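Local coordinates for protein AlyQ (Persicobacter sp. CCB-QB2, PDB 5XNR) that probably cleaves alginate by beta-elimination through its alginate lyase domain, which is joined to a calcium-containing CBM32 carbohydrate-binding module, at residues K313-Y318 / A335-D340. Residues are numbered along the deposited sequence; the frame is centred on the assembly and turned at random.
Sequences KHYLYY and AYLIKD
L337 lays its CD2 methyl over the centre of one face of the Y317 ring, 3.6 Å from the ring centroid and 13° off the normal, a CH-pi contact. The two side chains run side by side in the same direction, and the same methyl reaches on to CB of Y315. On the other side of the strand, I338 fits between L316 and Y318: its CB and CG2 each lie 3.7 Å from L316 CD2, while its CD1 packs 3.5 Å from Y318 CB. The first torsion of I338 puts CG2 anti to the backbone N, where it meets L316, and the further turn about CB-CG1 (chi2 40°) brings CD1 to Y318.

Backbone bonds fix this pairing. I338 N donates to L316 O at 2.6 Å, almost straight at 174°, and Y318 N donates to Y336 O at 3.0 Å, so Y317 and L337 face each other in a single beta bridge. Both acceptors also take a CA-H contact, L316 O from L337 and Y336 O from Y317. Beyond the bridge the backbones separate, and one water spans the gap, accepting from L316 N and donating to I338 O.

A second shell holds the tyrosines at their hydroxyls: Y317 bonds to E308, Y318 to E320 and Y336 to D321. L316 and Y318 also touch M269 or M271 and I293, within the other large sheet of the lyase domain, consistent with the beta-sandwich (jelly-roll) fold of concanavalin-like alginate lyases. Strand 313-319 pairs along one edge with strand 302-310; along its other edge, Y336-I338, in the loop between helix 324-330 and strand 347-348, lie against L316-Y318, and at H314 the backbones of V346 and M347 hydrogen-bond where strand 347-348, outermost in the sheet, takes over.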
# COMPACT_ATOMS: atom_id res chain seq x y z
N LYS A 313 9.32 -1.85 30.75
CA LYS A 313 8.26 -2.69 30.18
C LYS A 313 8.05 -2.30 28.72
O LYS A 313 7.73 -1.14 28.46
CB LYS A 313 6.91 -2.53 30.87
CG LYS A 313 6.86 -3.00 32.32
CD LYS A 313 5.69 -3.92 32.66
CE LYS A 313 5.89 -4.51 34.05
NZ LYS A 313 4.66 -5.09 34.62
N HIS A 314 8.18 -3.29 27.83
CA HIS A 314 8.08 -3.14 26.38
C HIS A 314 6.71 -3.64 25.91
O HIS A 314 6.42 -4.82 26.09
CB HIS A 314 9.17 -3.97 25.69
CG HIS A 314 10.56 -3.47 25.92
ND1 HIS A 314 11.05 -3.21 27.17
CD2 HIS A 314 11.55 -3.21 25.04
CE1 HIS A 314 12.30 -2.81 27.06
NE2 HIS A 314 12.64 -2.80 25.75
N TYR A 315 5.90 -2.77 25.32
CA TYR A 315 4.59 -3.18 24.77
C TYR A 315 4.61 -3.15 23.22
O TYR A 315 5.23 -2.25 22.62
CB TYR A 315 3.47 -2.27 25.30
CG TYR A 315 3.32 -2.17 26.80
CD1 TYR A 315 4.05 -1.25 27.54
CD2 TYR A 315 2.38 -2.94 27.47
CE1 TYR A 315 3.89 -1.14 28.91
CE2 TYR A 315 2.22 -2.84 28.84
CZ TYR A 315 2.97 -1.93 29.57
OH TYR A 315 2.78 -1.84 30.93
N LEU A 316 3.91 -4.10 22.58
CA LEU A 316 3.83 -4.20 21.12
C LEU A 316 2.38 -4.06 20.64
O LEU A 316 1.53 -4.86 21.01
CB LEU A 316 4.41 -5.55 20.70
CG LEU A 316 4.29 -5.90 19.22
CD1 LEU A 316 5.05 -4.92 18.34
CD2 LEU A 316 4.78 -7.32 19.00
N TYR A 317 2.13 -3.04 19.83
CA TYR A 317 0.81 -2.81 19.25
C TYR A 317 0.91 -3.04 17.74
O TYR A 317 1.87 -2.62 17.14
CB TYR A 317 0.32 -1.37 19.45
CG TYR A 317 0.19 -0.86 20.86
CD1 TYR A 317 1.30 -0.50 21.61
CD2 TYR A 317 -1.05 -0.67 21.44
CE1 TYR A 317 1.17 0.02 22.89
CE2 TYR A 317 -1.19 -0.19 22.74
CZ TYR A 317 -0.08 0.16 23.47
OH TYR A 317 -0.22 0.65 24.75
N TYR A 318 -0.09 -3.66 17.15
CA TYR A 318 -0.09 -3.96 15.72
C TYR A 318 -1.51 -3.84 15.17
O TYR A 318 -2.44 -4.28 15.81
CB TYR A 318 0.45 -5.37 15.44
CG TYR A 318 0.56 -5.69 13.97
CD1 TYR A 318 1.67 -5.30 13.25
CD2 TYR A 318 -0.46 -6.34 13.30
CE1 TYR A 318 1.78 -5.57 11.89
CE2 TYR A 318 -0.36 -6.62 11.94
CZ TYR A 318 0.76 -6.23 11.24
OH TYR A 318 0.87 -6.48 9.91
N ALA A 335 -6.83 -2.87 22.67
CA ALA A 335 -7.31 -3.92 21.74
C ALA A 335 -6.17 -4.42 20.82
O ALA A 335 -6.16 -5.58 20.44
CB ALA A 335 -8.48 -3.39 20.93
N TYR A 336 -5.21 -3.56 20.48
CA TYR A 336 -4.21 -3.87 19.44
C TYR A 336 -2.90 -4.37 20.05
O TYR A 336 -1.93 -4.51 19.34
CB TYR A 336 -3.95 -2.62 18.60
CG TYR A 336 -5.17 -2.06 17.94
CD1 TYR A 336 -5.68 -2.65 16.80
CD2 TYR A 336 -5.85 -0.96 18.44
CE1 TYR A 336 -6.82 -2.17 16.17
CE2 TYR A 336 -6.99 -0.46 17.82
CZ TYR A 336 -7.48 -1.07 16.67
OH TYR A 336 -8.58 -0.60 16.00
N LEU A 337 -2.85 -4.62 21.35
CA LEU A 337 -1.64 -5.15 21.98
C LEU A 337 -1.39 -6.57 21.49
O LEU A 337 -2.33 -7.36 21.37
CB LEU A 337 -1.83 -5.16 23.50
CG LEU A 337 -1.63 -3.81 24.19
CD1 LEU A 337 -2.08 -3.88 25.64
CD2 LEU A 337 -0.17 -3.36 24.10
N ILE A 338 -0.13 -6.88 21.23
CA ILE A 338 0.29 -8.26 21.03
C ILE A 338 0.73 -8.77 22.41
O ILE A 338 1.80 -8.41 22.92
CB ILE A 338 1.37 -8.39 19.94
CG1 ILE A 338 0.81 -8.29 18.52
CG2 ILE A 338 2.10 -9.72 20.05
CD1 ILE A 338 -0.24 -7.27 18.34
N LYS A 339 -0.13 -9.59 23.00
CA LYS A 339 0.10 -10.14 24.32
C LYS A 339 1.00 -11.37 24.22
O LYS A 339 1.08 -12.05 23.22
CB LYS A 339 -1.21 -10.55 24.99
CG LYS A 339 -2.00 -9.42 25.65
CD LYS A 339 -3.07 -8.82 24.76
CE LYS A 339 -4.45 -9.39 25.00
NZ LYS A 339 -5.20 -8.62 26.02
N ASP A 340 1.65 -11.63 25.33
CA ASP A 340 2.52 -12.76 25.48
C ASP A 340 2.06 -13.57 26.69
O ASP A 340 2.22 -13.14 27.83
CB ASP A 340 3.97 -12.32 25.66
CG ASP A 340 4.88 -13.46 26.04
OD1 ASP A 340 4.83 -14.51 25.32
OD2 ASP A 340 5.62 -13.29 27.04
O HOH W 1 2.54 -5.94 24.25